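PDB 5LY8: tail component from Lactobacillus phage J-1, which probably helps the phage recognise its Lactobacillus host, this part being the second carbohydrate-binding module of its evolved distal tail (Dit) protein. Local coordinates for residues Q119-D131 with Q137-Q149. Numbering follows the deposited sequence.
Sequences QGKIVASLALFDD and QWVFSGTVYDGSQ. With MG (magnesium ion), chain B.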
# COMPACT_ATOMS: atom_id res chain seq x y z
N GLN A 119 16.38 -1.02 -2.62
CA GLN A 119 17.51 -0.31 -2.01
C GLN A 119 17.06 1.00 -1.34
O GLN A 119 17.73 2.02 -1.46
CB GLN A 119 18.68 -0.12 -3.01
CG GLN A 119 19.22 -1.47 -3.48
CD GLN A 119 20.42 -1.40 -4.41
OE1 GLN A 119 20.59 -0.52 -5.30
NE2 GLN A 119 21.26 -2.41 -4.31
N GLY A 120 15.92 0.96 -0.64
CA GLY A 120 15.46 2.09 0.14
C GLY A 120 14.63 3.12 -0.59
O GLY A 120 14.26 4.13 0.01
N LYS A 121 14.33 2.90 -1.88
CA LYS A 121 13.54 3.85 -2.65
C LYS A 121 12.24 3.23 -3.08
O LYS A 121 12.19 2.03 -3.38
CB LYS A 121 14.33 4.30 -3.89
CG LYS A 121 15.52 5.20 -3.54
CD LYS A 121 16.12 5.85 -4.80
CE LYS A 121 17.39 6.63 -4.50
NZ LYS A 121 17.08 7.89 -3.79
N ILE A 122 11.18 4.03 -3.16
CA ILE A 122 9.93 3.58 -3.73
C ILE A 122 10.12 3.19 -5.19
O ILE A 122 10.70 3.94 -5.99
CB ILE A 122 8.87 4.72 -3.66
CG1 ILE A 122 8.56 5.17 -2.22
CG2 ILE A 122 7.58 4.33 -4.43
CD1 ILE A 122 7.81 4.09 -1.38
N VAL A 123 9.57 2.01 -5.54
CA VAL A 123 9.43 1.56 -6.90
C VAL A 123 7.94 1.73 -7.28
O VAL A 123 7.64 2.31 -8.32
CB VAL A 123 9.97 0.15 -7.14
CG1 VAL A 123 9.60 -0.37 -8.54
CG2 VAL A 123 11.47 0.12 -6.94
N ALA A 124 7.02 1.25 -6.43
CA ALA A 124 5.59 1.45 -6.68
C ALA A 124 4.89 1.74 -5.37
O ALA A 124 5.23 1.15 -4.34
CB ALA A 124 4.97 0.19 -7.33
N SER A 125 3.90 2.65 -5.40
CA SER A 125 3.14 3.01 -4.22
C SER A 125 1.67 3.14 -4.53
O SER A 125 1.28 3.97 -5.38
CB SER A 125 3.64 4.33 -3.64
OG SER A 125 2.82 4.74 -2.55
N LEU A 126 0.87 2.28 -3.87
CA LEU A 126 -0.59 2.32 -3.98
C LEU A 126 -1.11 3.08 -2.75
O LEU A 126 -0.78 2.70 -1.63
CB LEU A 126 -1.14 0.89 -4.01
CG LEU A 126 -2.64 0.73 -4.26
CD1 LEU A 126 -2.94 -0.70 -4.70
CD2 LEU A 126 -3.50 1.07 -3.01
N ALA A 127 -1.89 4.14 -2.95
CA ALA A 127 -2.45 4.87 -1.82
C ALA A 127 -3.94 5.00 -1.93
O ALA A 127 -4.51 5.06 -3.02
CB ALA A 127 -1.81 6.26 -1.70
N LEU A 128 -4.60 5.03 -0.75
CA LEU A 128 -5.98 5.44 -0.62
C LEU A 128 -5.99 6.53 0.44
O LEU A 128 -5.32 6.37 1.47
CB LEU A 128 -6.90 4.30 -0.19
CG LEU A 128 -8.39 4.63 -0.16
CD1 LEU A 128 -8.97 4.82 -1.56
CD2 LEU A 128 -9.18 3.54 0.56
N PHE A 129 -6.69 7.62 0.21
CA PHE A 129 -6.71 8.67 1.21
C PHE A 129 -7.98 9.54 1.14
O PHE A 129 -8.59 9.68 0.12
CB PHE A 129 -5.45 9.56 1.12
CG PHE A 129 -5.29 10.25 -0.21
CD1 PHE A 129 -4.61 9.64 -1.28
CD2 PHE A 129 -5.82 11.52 -0.40
CE1 PHE A 129 -4.49 10.34 -2.50
CE2 PHE A 129 -5.68 12.16 -1.61
CZ PHE A 129 -5.03 11.58 -2.61
N ASP A 130 -8.31 10.04 2.31
CA ASP A 130 -9.38 11.02 2.55
C ASP A 130 -8.64 12.12 3.31
O ASP A 130 -8.37 11.99 4.45
CB ASP A 130 -10.57 10.44 3.35
CG ASP A 130 -11.68 11.49 3.62
OD1 ASP A 130 -11.47 12.61 3.40
OD2 ASP A 130 -12.77 11.15 4.06
N ASP A 131 -8.29 13.17 2.60
CA ASP A 131 -7.45 14.21 3.19
C ASP A 131 -8.14 15.49 3.62
O ASP A 131 -7.49 16.45 3.89
CB ASP A 131 -6.21 14.54 2.29
CG ASP A 131 -6.59 15.14 0.94
OD1 ASP A 131 -7.71 15.29 0.62
OD2 ASP A 131 -5.66 15.45 0.18
N GLN A 137 -14.83 12.44 0.44
CA GLN A 137 -14.28 11.93 -0.77
C GLN A 137 -12.97 11.18 -0.44
O GLN A 137 -12.12 11.64 0.33
CB GLN A 137 -13.98 13.11 -1.71
CG GLN A 137 -13.52 12.70 -3.09
CD GLN A 137 -14.53 11.87 -3.83
OE1 GLN A 137 -15.62 12.34 -4.16
NE2 GLN A 137 -14.20 10.61 -4.04
N TRP A 138 -12.86 9.99 -0.99
CA TRP A 138 -11.59 9.32 -0.95
C TRP A 138 -11.00 9.16 -2.35
O TRP A 138 -11.71 9.22 -3.36
CB TRP A 138 -11.59 8.08 -0.10
CG TRP A 138 -12.65 7.07 -0.36
CD1 TRP A 138 -13.35 6.89 -1.53
CD2 TRP A 138 -12.97 5.96 0.47
NE1 TRP A 138 -14.11 5.75 -1.45
CE2 TRP A 138 -13.91 5.16 -0.23
CE3 TRP A 138 -12.56 5.56 1.74
CZ2 TRP A 138 -14.41 3.96 0.30
CZ3 TRP A 138 -13.09 4.40 2.27
CH2 TRP A 138 -14.02 3.62 1.57
N VAL A 139 -9.68 9.08 -2.40
CA VAL A 139 -8.92 9.07 -3.63
C VAL A 139 -8.00 7.85 -3.63
O VAL A 139 -7.33 7.59 -2.66
CB VAL A 139 -8.07 10.37 -3.77
CG1 VAL A 139 -7.19 10.31 -5.02
CG2 VAL A 139 -8.94 11.63 -3.83
N PHE A 140 -7.96 7.18 -4.78
CA PHE A 140 -7.09 6.05 -5.04
C PHE A 140 -6.02 6.54 -6.01
O PHE A 140 -6.34 7.10 -7.05
CB PHE A 140 -7.94 4.95 -5.67
CG PHE A 140 -7.30 3.76 -6.32
CD1 PHE A 140 -6.28 3.07 -5.68
CD2 PHE A 140 -7.79 3.27 -7.52
CE1 PHE A 140 -5.74 1.92 -6.27
CE2 PHE A 140 -7.23 2.14 -8.11
CZ PHE A 140 -6.21 1.47 -7.48
N SER A 141 -4.74 6.40 -5.62
CA SER A 141 -3.63 6.84 -6.46
C SER A 141 -2.59 5.78 -6.62
O SER A 141 -2.45 4.90 -5.76
CB SER A 141 -3.02 8.14 -5.93
OG SER A 141 -2.29 7.94 -4.72
N GLY A 142 -1.86 5.85 -7.72
CA GLY A 142 -0.76 4.94 -7.98
C GLY A 142 0.43 5.74 -8.43
O GLY A 142 0.30 6.57 -9.33
N THR A 143 1.58 5.49 -7.81
CA THR A 143 2.83 6.18 -8.12
C THR A 143 3.90 5.20 -8.43
O THR A 143 3.99 4.13 -7.82
CB THR A 143 3.23 7.03 -6.88
OG1 THR A 143 2.17 7.96 -6.62
CG2 THR A 143 4.51 7.82 -7.10
N VAL A 144 4.72 5.55 -9.35
CA VAL A 144 5.88 4.79 -9.72
C VAL A 144 7.11 5.64 -9.44
O VAL A 144 7.10 6.87 -9.67
CB VAL A 144 5.89 4.28 -11.16
CG1 VAL A 144 5.90 5.42 -12.12
CG2 VAL A 144 7.01 3.25 -11.44
N TYR A 145 8.22 5.14 -8.89
CA TYR A 145 9.47 5.86 -8.58
C TYR A 145 9.36 6.67 -7.29
O TYR A 145 8.28 6.75 -6.69
CB TYR A 145 10.03 6.72 -9.75
CG TYR A 145 9.90 6.11 -11.13
CD1 TYR A 145 10.43 4.85 -11.42
CD2 TYR A 145 9.28 6.80 -12.16
CE1 TYR A 145 10.36 4.31 -12.70
CE2 TYR A 145 9.24 6.29 -13.46
CZ TYR A 145 9.75 5.03 -13.72
OH TYR A 145 9.70 4.51 -14.99
N ASP A 146 10.50 7.27 -6.88
CA ASP A 146 10.72 7.94 -5.63
C ASP A 146 11.13 9.38 -5.73
O ASP A 146 11.91 9.77 -6.61
CB ASP A 146 11.85 7.14 -4.89
CG ASP A 146 12.13 7.52 -3.45
OD1 ASP A 146 12.82 8.53 -3.22
OD2 ASP A 146 11.70 6.80 -2.55
N GLY A 147 10.69 10.18 -4.75
CA GLY A 147 11.14 11.55 -4.59
C GLY A 147 10.95 12.39 -5.82
O GLY A 147 9.87 12.37 -6.41
N SER A 148 12.04 13.09 -6.26
CA SER A 148 11.98 13.98 -7.43
C SER A 148 11.71 13.22 -8.72
O SER A 148 11.24 13.81 -9.70
CB SER A 148 13.27 14.80 -7.56
OG SER A 148 14.39 13.95 -7.73
N GLN A 149 11.93 11.89 -8.72
CA GLN A 149 11.69 11.07 -9.89
C GLN A 149 10.29 10.44 -9.90
O GLN A 149 9.90 9.80 -10.88
CB GLN A 149 12.76 9.96 -9.95
CG GLN A 149 14.14 10.45 -10.35
CD GLN A 149 14.18 11.00 -11.75
OE1 GLN A 149 14.36 12.19 -11.94
NE2 GLN A 149 13.89 10.18 -12.78
MG MG B . -13.07 13.36 5.24
O HOH W 1 13.40 6.84 -0.38
O HOH W 2 14.92 9.46 -4.62
O HOH W 3 0.21 6.72 -5.01
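Phe-129 and Val-139, a hydrogen-bonded pair of the antiparallel hairpin 121-130/138-144, lie side by side on one face of the sheet. Phe-129 has CG between its backbone N and carbonyl carbon (chi1 60°), which swings the ring over the neighbouring strand; Val-139 CB lies over one ring face, offset toward the rim, in a CH-pi contact 3.8 Å from the centroid. Ser-141 OG meets the ring edge, and the methyl of Ala-127 is short enough to pack against that hydroxyl, CB to OG 3.5 Å. Farther along, a water donates to Ser-125 O and bonds the hydroxyls of Ser-141 and Thr-143, while Ser-125 OG turns to Asn-115 OD1.

The other face is apolar and meets strand 178-185, as in a concanavalin-like sandwich. Here Gly-142 puts no side chain beside Leu-126, and the Phe-140 ring edge reaches it instead, CE1 to CG 3.9 Å. Leu-128 divides its branches: CD2 sits over the rim of one Trp-138 face, 4.1 Å from CE3, and CD1 lies against Phe-140 CB.

Ser-125/Thr-143, Ala-127/Ser-141 and Phe-129/Val-139 exchange backbone bonds both ways; Tyr-145 N adds one to Val-123 O, where Val-123 and Ala-124 both face Leu-116 of strand 110-118, a classic beta bulge. A carboxylate marks each end. Asp-146 OD2 accepts from Ile-122 N at 2.9 Å (N-H...O 165°), on its anti side; a water links OD1 to Lys-121 NZ. Asp-130 grips magnesium with both oxygens, beside carbonyls of Ala-106, Glu-108, Ser-132 and Asn-135; Thr-104 also bonds OD2. The metal, probably offsetting that charge, joins the hairpin's turn to the loop after strand 94-103.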